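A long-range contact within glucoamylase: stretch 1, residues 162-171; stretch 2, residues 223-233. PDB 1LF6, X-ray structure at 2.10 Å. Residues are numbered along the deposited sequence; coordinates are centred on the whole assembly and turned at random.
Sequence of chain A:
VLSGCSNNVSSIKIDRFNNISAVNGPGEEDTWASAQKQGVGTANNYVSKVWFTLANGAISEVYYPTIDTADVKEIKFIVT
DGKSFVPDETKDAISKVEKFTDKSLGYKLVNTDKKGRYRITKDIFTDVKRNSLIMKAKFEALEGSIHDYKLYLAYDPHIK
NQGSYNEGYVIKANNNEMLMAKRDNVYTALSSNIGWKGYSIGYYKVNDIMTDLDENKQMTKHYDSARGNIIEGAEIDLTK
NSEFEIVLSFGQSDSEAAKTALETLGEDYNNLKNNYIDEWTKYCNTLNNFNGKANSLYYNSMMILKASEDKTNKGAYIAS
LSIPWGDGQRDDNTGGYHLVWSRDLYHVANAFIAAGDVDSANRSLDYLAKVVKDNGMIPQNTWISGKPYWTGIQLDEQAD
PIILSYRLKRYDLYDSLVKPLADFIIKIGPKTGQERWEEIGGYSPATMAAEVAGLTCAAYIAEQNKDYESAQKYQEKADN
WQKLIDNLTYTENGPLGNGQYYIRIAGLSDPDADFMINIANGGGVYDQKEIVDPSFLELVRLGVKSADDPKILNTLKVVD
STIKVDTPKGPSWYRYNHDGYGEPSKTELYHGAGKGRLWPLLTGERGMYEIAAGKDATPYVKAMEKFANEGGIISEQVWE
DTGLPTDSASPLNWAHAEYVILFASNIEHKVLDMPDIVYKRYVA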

# COMPACT_ATOMS: atom_id res chain seq x y z
N GLN A 162 -2.74 15.86 8.49
CA GLN A 162 -3.06 17.18 7.96
C GLN A 162 -1.86 18.12 8.04
O GLN A 162 -1.17 18.18 9.06
CB GLN A 162 -4.27 17.80 8.68
CG GLN A 162 -4.01 18.37 10.05
CD GLN A 162 -5.20 19.16 10.57
OE1 GLN A 162 -6.28 18.61 10.77
NE2 GLN A 162 -5.00 20.46 10.79
N GLY A 163 -1.62 18.83 6.95
CA GLY A 163 -0.49 19.74 6.90
C GLY A 163 -0.75 21.10 7.50
O GLY A 163 0.19 21.81 7.86
N SER A 164 -2.02 21.47 7.62
CA SER A 164 -2.40 22.76 8.17
C SER A 164 -2.41 22.74 9.69
O SER A 164 -2.50 21.68 10.32
CB SER A 164 -3.78 23.17 7.67
OG SER A 164 -4.79 22.36 8.25
N TYR A 165 -2.32 23.93 10.28
CA TYR A 165 -2.33 24.11 11.72
C TYR A 165 -1.38 23.21 12.50
O TYR A 165 -1.76 22.61 13.51
CB TYR A 165 -3.75 23.94 12.27
CG TYR A 165 -4.04 24.78 13.49
CD1 TYR A 165 -4.15 26.17 13.40
CD2 TYR A 165 -4.19 24.19 14.74
CE1 TYR A 165 -4.41 26.95 14.53
CE2 TYR A 165 -4.45 24.95 15.88
CZ TYR A 165 -4.55 26.33 15.76
OH TYR A 165 -4.80 27.09 16.88
N ASN A 166 -0.14 23.11 12.03
CA ASN A 166 0.87 22.32 12.72
C ASN A 166 1.66 23.30 13.58
O ASN A 166 2.20 24.28 13.06
CB ASN A 166 1.81 21.65 11.71
CG ASN A 166 1.30 20.29 11.25
OD1 ASN A 166 1.61 19.26 11.85
ND2 ASN A 166 0.50 20.29 10.18
N GLU A 167 1.72 23.05 14.88
CA GLU A 167 2.43 23.94 15.79
C GLU A 167 3.90 23.54 15.89
O GLU A 167 4.22 22.42 16.29
CB GLU A 167 1.80 23.90 17.18
CG GLU A 167 2.31 24.98 18.12
CD GLU A 167 1.70 24.89 19.51
OE1 GLU A 167 0.48 24.67 19.60
OE2 GLU A 167 2.44 25.06 20.50
N GLY A 168 4.79 24.45 15.52
CA GLY A 168 6.21 24.18 15.58
C GLY A 168 6.93 25.09 16.55
O GLY A 168 6.57 26.26 16.70
N TYR A 169 7.95 24.56 17.21
CA TYR A 169 8.75 25.31 18.16
C TYR A 169 10.08 24.61 18.43
O TYR A 169 10.31 23.51 17.94
CB TYR A 169 7.96 25.52 19.46
CG TYR A 169 7.42 24.24 20.07
CD1 TYR A 169 8.07 23.63 21.14
CD2 TYR A 169 6.26 23.66 19.58
CE1 TYR A 169 7.56 22.46 21.72
CE2 TYR A 169 5.74 22.50 20.15
CZ TYR A 169 6.39 21.91 21.21
OH TYR A 169 5.87 20.77 21.78
N VAL A 170 10.94 25.25 19.22
CA VAL A 170 12.24 24.68 19.52
C VAL A 170 12.49 24.58 21.03
O VAL A 170 12.10 25.46 21.80
CB VAL A 170 13.38 25.52 18.89
CG1 VAL A 170 14.71 24.80 19.02
CG2 VAL A 170 13.06 25.81 17.44
N ILE A 171 13.12 23.49 21.44
CA ILE A 171 13.44 23.28 22.85
C ILE A 171 14.87 22.80 22.95
O ILE A 171 15.59 22.71 21.95
CB ILE A 171 12.53 22.22 23.50
CG1 ILE A 171 12.75 20.86 22.83
CG2 ILE A 171 11.08 22.65 23.41
CD1 ILE A 171 12.10 19.71 23.56
N TYR A 223 13.40 31.70 12.96
CA TYR A 223 12.21 31.62 13.79
C TYR A 223 12.21 30.36 14.64
O TYR A 223 12.69 29.31 14.20
CB TYR A 223 10.96 31.64 12.91
CG TYR A 223 10.89 32.82 11.97
CD1 TYR A 223 10.93 34.13 12.46
CD2 TYR A 223 10.73 32.64 10.60
CE1 TYR A 223 10.81 35.22 11.61
CE2 TYR A 223 10.62 33.72 9.74
CZ TYR A 223 10.65 35.01 10.25
OH TYR A 223 10.52 36.09 9.40
N ASP A 224 11.68 30.45 15.85
CA ASP A 224 11.62 29.29 16.73
C ASP A 224 10.19 28.99 17.16
O ASP A 224 9.96 28.28 18.13
CB ASP A 224 12.51 29.51 17.97
CG ASP A 224 12.06 30.69 18.83
OD1 ASP A 224 12.82 31.06 19.76
OD2 ASP A 224 10.96 31.24 18.60
N SER A 225 9.24 29.53 16.40
CA SER A 225 7.82 29.33 16.69
C SER A 225 6.96 29.64 15.48
O SER A 225 7.22 30.59 14.74
CB SER A 225 7.41 30.22 17.87
OG SER A 225 6.03 30.11 18.15
N ALA A 226 5.92 28.83 15.26
CA ALA A 226 5.01 29.01 14.14
C ALA A 226 3.87 28.00 14.22
O ALA A 226 4.00 26.96 14.87
CB ALA A 226 5.76 28.84 12.82
N ARG A 227 2.74 28.31 13.58
CA ARG A 227 1.59 27.41 13.58
C ARG A 227 0.78 27.53 12.29
O ARG A 227 0.28 28.60 11.95
CB ARG A 227 0.68 27.68 14.78
CG ARG A 227 -0.48 26.71 14.88
CD ARG A 227 -1.11 26.70 16.25
NE ARG A 227 -1.70 27.99 16.59
CZ ARG A 227 -2.26 28.27 17.76
NH1 ARG A 227 -2.31 27.35 18.70
NH2 ARG A 227 -2.77 29.48 17.98
N GLY A 228 0.66 26.40 11.59
CA GLY A 228 -0.07 26.35 10.34
C GLY A 228 0.65 25.37 9.43
O GLY A 228 1.11 24.32 9.89
N ASN A 229 0.74 25.70 8.14
CA ASN A 229 1.47 24.85 7.20
C ASN A 229 2.92 25.28 7.33
O ASN A 229 3.38 26.18 6.64
CB ASN A 229 0.98 25.05 5.77
CG ASN A 229 -0.24 24.20 5.44
OD1 ASN A 229 -1.37 24.54 5.79
ND2 ASN A 229 -0.00 23.07 4.78
N ILE A 230 3.63 24.62 8.23
CA ILE A 230 5.01 24.97 8.50
C ILE A 230 6.06 24.02 7.95
O ILE A 230 5.76 22.91 7.50
CB ILE A 230 5.24 25.09 10.01
CG1 ILE A 230 5.03 23.72 10.67
CG2 ILE A 230 4.25 26.09 10.60
CD1 ILE A 230 5.31 23.70 12.16
N ILE A 231 7.31 24.48 7.99
CA ILE A 231 8.46 23.71 7.53
C ILE A 231 9.58 23.96 8.54
O ILE A 231 10.01 25.10 8.73
CB ILE A 231 8.90 24.15 6.13
CG1 ILE A 231 7.75 23.92 5.14
CG2 ILE A 231 10.15 23.39 5.71
CD1 ILE A 231 8.05 24.37 3.74
N GLU A 232 10.03 22.91 9.20
CA GLU A 232 11.09 23.04 10.17
C GLU A 232 12.43 22.81 9.48
O GLU A 232 12.79 21.67 9.17
CB GLU A 232 10.86 22.06 11.33
CG GLU A 232 9.52 22.33 12.01
CD GLU A 232 9.35 21.64 13.35
OE1 GLU A 232 8.56 22.15 14.17
OE2 GLU A 232 10.00 20.59 13.58
N GLY A 233 13.13 23.90 9.22
CA GLY A 233 14.42 23.84 8.54
C GLY A 233 15.61 24.00 9.46
O GLY A 233 15.50 24.57 10.55
O HOH W 1 9.95 27.70 20.71

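Two segments far apart in sequence meet here as neighbouring antiparallel strands, 166-171 and 225-228, whose directions differ by 172°. Two pairs of backbone hydrogen bonds set the register. N166 N donates to G228 O (2.8 Å) and G228 N returns a bond to N166 O (3.0 Å); two residues along, G168 N donates to A226 O (2.7 Å) and A226 N to G168 O (3.0 Å). Between these rungs, E167 faces R227 in a non-hydrogen-bonded pair. The ladder then loosens: V170 N reaches D224 O at 3.4 Å in a weak bond, and a water accepts from V170 N (3.0 Å) and lies 2.6 Å from D224 O, linking the two strands where the direct bond is weak.

The side chains of E167 and R227 lie on the same face of the sheet. E167 is extended, with chi1 and chi2 both t, and E167 OE1 forms a long salt bridge of 4.0 Å with R227 NH1. R227 is t at chi1 and chi2, and its end comes nearer stretch 1 than its CA-to-CB direction alone would suggest. The t, t settings of chi1 and chi2 place R227 CD over one face of the Y165 ring, 3.8 Å from the ring centroid, in a CH-pi contact; the p turn at chi3 then directs the guanidinium onward. Y165 OH sits over the guanidinium face, 2.9 Å from R227 CZ; the approach is over the face, so the N-H groups, which lie in the guanidinium plane, do not point at the hydroxyl. Arginine suits this exposed place because its aliphatic portion can pack on an aromatic ring while its charge meets a carboxylate.

N166 serves the turn before its strand. With chi1 m (-88°), N166 ND2 donates to Q162 O (2.9 Å) and, weakly, to G163 O (2.8 Å), while its OD1 is satisfied elsewhere in the structure. An amide suits this buried position because it can donate and accept at once. Q162 adds a local clasp, Q162 NE2 to S164 O at 2.8 Å.

The glycines answer to different constraints. At G168, an ideal CB would lie 2.6 Å from I230 CD1 and 2.8 Å from E232 OE1, both clashes. I230, with chi1 p and chi2 t, extends I230 CD1 to within 3.5 Å of G168 N, and E232 OE1 lies 3.4 Å from G168 CA, so both use the room left by the absent side chain. G228 has phi/psi of 144/-140, where a CB would jam against the preceding carbonyl oxygen; here the backbone conformation itself calls for glycine.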